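Local coordinates for protein Xaa-Pro aminopeptidase (PDB 4RGZ) that probably cleaves X-proline peptide bonds as a zinc-dependent prolidase or aminopeptidase of the M24B metallopeptidase family, at residues G233-V238 against I305-E310. Sequence-based numbering, arbitrary orientation.
Sequences GYCSDV and IDVHEE. With ZN (zinc ion), chain E.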
loop_
_atom_site.group_PDB
_atom_site.type_symbol
_atom_site.label_atom_id
_atom_site.label_comp_id
_atom_site.label_asym_id
_atom_site.label_seq_id
_atom_site.Cartn_x
_atom_site.Cartn_y
_atom_site.Cartn_z
ATOM N N GLY A 233 10.713 -1.255 11.242
ATOM C CA GLY A 233 10.712 -1.406 9.793
ATOM C C GLY A 233 10.832 -2.824 9.299
ATOM O O GLY A 233 10.538 -3.107 8.140
ATOM N N TYR A 234 11.256 -3.733 10.158
ATOM C CA TYR A 234 11.407 -5.112 9.729
ATOM C C TYR A 234 10.142 -5.970 9.992
ATOM O O TYR A 234 9.354 -5.691 10.913
ATOM C CB TYR A 234 12.704 -5.710 10.304
ATOM C CG TYR A 234 13.928 -5.026 9.697
ATOM C CD1 TYR A 234 14.310 -3.734 10.094
ATOM C CD2 TYR A 234 14.681 -5.663 8.698
ATOM C CE1 TYR A 234 15.370 -3.095 9.508
ATOM C CE2 TYR A 234 15.758 -5.034 8.119
ATOM C CZ TYR A 234 16.098 -3.756 8.537
ATOM O OH TYR A 234 17.159 -3.150 7.949
ATOM N N CYS A 235 10.009 -7.027 9.197
ATOM C CA CYS A 235 8.757 -7.743 8.996
ATOM C C CYS A 235 8.738 -9.184 9.546
ATOM O O CYS A 235 9.694 -10.005 9.350
ATOM C CB CYS A 235 8.470 -7.810 7.475
ATOM S SG CYS A 235 7.855 -6.292 6.720
ATOM N N SER A 236 7.626 -9.510 10.181
ATOM C CA SER A 236 7.368 -10.883 10.538
ATOM C C SER A 236 6.108 -11.308 9.824
ATOM O O SER A 236 5.407 -10.465 9.188
ATOM C CB SER A 236 7.168 -10.996 12.038
ATOM O OG SER A 236 5.991 -10.362 12.460
ATOM N N ASP A 237 5.811 -12.603 9.935
ATOM C CA ASP A 237 4.821 -13.261 9.081
ATOM C C ASP A 237 4.593 -14.665 9.647
ATOM O O ASP A 237 5.438 -15.576 9.520
ATOM C CB ASP A 237 5.370 -13.341 7.648
ATOM C CG ASP A 237 4.372 -13.885 6.646
ATOM O OD1 ASP A 237 3.175 -14.088 6.995
ATOM O OD2 ASP A 237 4.789 -14.130 5.485
ATOM N N VAL A 238 3.441 -14.856 10.268
ATOM C CA VAL A 238 3.150 -16.127 10.850
ATOM C C VAL A 238 1.780 -16.581 10.350
ATOM O O VAL A 238 0.909 -15.734 10.018
ATOM C CB VAL A 238 3.220 -15.993 12.382
ATOM C CG1 VAL A 238 2.048 -15.212 12.920
ATOM C CG2 VAL A 238 3.349 -17.343 13.048
ATOM N N ILE A 305 12.761 -5.474 5.013
ATOM C CA ILE A 305 11.981 -4.250 5.021
ATOM C C ILE A 305 10.707 -4.490 4.243
ATOM O O ILE A 305 9.727 -3.782 4.398
ATOM C CB ILE A 305 12.792 -3.097 4.407
ATOM C CG1 ILE A 305 13.997 -2.818 5.291
ATOM C CG2 ILE A 305 11.961 -1.817 4.303
ATOM C CD1 ILE A 305 15.226 -2.446 4.513
ATOM N N ASP A 306 10.737 -5.536 3.424
ATOM C CA ASP A 306 9.575 -6.032 2.715
ATOM C C ASP A 306 9.179 -7.416 3.178
ATOM O O ASP A 306 10.038 -8.178 3.583
ATOM C CB ASP A 306 9.931 -6.110 1.256
ATOM C CG ASP A 306 10.091 -4.768 0.651
ATOM O OD1 ASP A 306 9.492 -3.803 1.161
ATOM O OD2 ASP A 306 10.825 -4.667 -0.332
ATOM N N VAL A 307 7.887 -7.733 3.093
ATOM C CA VAL A 307 7.379 -9.061 3.415
ATOM C C VAL A 307 7.729 -10.143 2.386
ATOM O O VAL A 307 7.712 -11.342 2.710
ATOM C CB VAL A 307 5.851 -9.128 3.535
ATOM C CG1 VAL A 307 5.501 -9.918 4.788
ATOM C CG2 VAL A 307 5.191 -7.758 3.544
ATOM N N HIS A 308 8.004 -9.754 1.144
ATOM C CA HIS A 308 8.536 -10.709 0.202
ATOM C C HIS A 308 9.844 -10.188 -0.306
ATOM O O HIS A 308 9.940 -9.107 -0.896
ATOM C CB HIS A 308 7.577 -10.960 -0.958
ATOM C CG HIS A 308 6.321 -11.715 -0.578
ATOM N ND1 HIS A 308 5.987 -11.999 0.700
ATOM C CD2 HIS A 308 5.310 -12.258 -1.370
ATOM C CE1 HIS A 308 4.828 -12.676 0.725
ATOM N NE2 HIS A 308 4.418 -12.842 -0.545
ATOM N N GLU A 309 10.887 -10.960 -0.062
ATOM C CA GLU A 309 12.164 -10.693 -0.674
ATOM C C GLU A 309 12.971 -11.962 -0.689
ATOM O O GLU A 309 12.497 -13.028 -0.237
ATOM C CB GLU A 309 12.891 -9.572 0.051
ATOM C CG GLU A 309 12.693 -9.511 1.549
ATOM C CD GLU A 309 13.519 -8.394 2.144
ATOM O OE1 GLU A 309 14.648 -8.710 2.647
ATOM O OE2 GLU A 309 13.043 -7.215 2.084
ATOM N N GLU A 310 14.179 -11.863 -1.229
ATOM C CA GLU A 310 15.073 -13.000 -1.320
ATOM C C GLU A 310 15.524 -13.333 0.114
ATOM O O GLU A 310 15.665 -12.448 0.944
ATOM C CB GLU A 310 16.214 -12.673 -2.287
ATOM C CG GLU A 310 16.961 -13.885 -2.852
ATOM C CD GLU A 310 16.168 -14.707 -3.884
ATOM O OE1 GLU A 310 15.596 -14.092 -4.835
ATOM O OE2 GLU A 310 16.124 -15.959 -3.747
HETATM ZN ZN ZN E . 2.200 -15.592 5.972
HETATM O O HOH W 1 9.319 -1.654 5.911
HETATM O O HOH W 2 2.685 -15.762 3.945
#
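Tyr234 and Cys235, at the start of strand 234-243, run beside the loop 305-310, with the CA atoms of Tyr234 and Ile305 4.8 Å apart and those of Cys235 and Val307 farther, at 5.9 Å. Both segments belong to the M24 catalytic domain, the pita-bread fold, and the contact illustrates how a metal-bearing strand meets a loop through apolar touches and one shared water. That water donates to Gly233 O and to Ile305 O, the latter at 2.6 Å, and so ties the two backbones together. Ile305 CG1 lies over one face of the Tyr234 ring, offset toward the rim, in a CH-pi contact 4.2 Å from the centroid. Tyr234 CG is anti to the carbonyl carbon (chi1 -67°), and the ring end swings toward the isoleucine; its OH is hydrogen-bonded to Glu145, while Ile305 also packs on helix 30-35. Cys235 directs its thiol at the loop backbone, SG lying 3.9 Å from Val307 N, and the CG2 methyl of Val307 is slightly more distant. Within the loop itself, Asp306 N donates to Glu309 OE2, meeting it from above the carboxylate plane, and Glu309 also forms salt bridges to Arg138 and Lys141. His308 ND1 reaches back to Val307 O at 2.7 Å, straight at the hydrogen (169°) and in the imidazole plane, but meets the oxygen from above the carbonyl plane. Farther along the strand, Asp237 OD2 borders Val307 CG1, while Asp237 OD1 binds one zinc ion at 2.1 Å, alongside Asp226, Glu344 and a water.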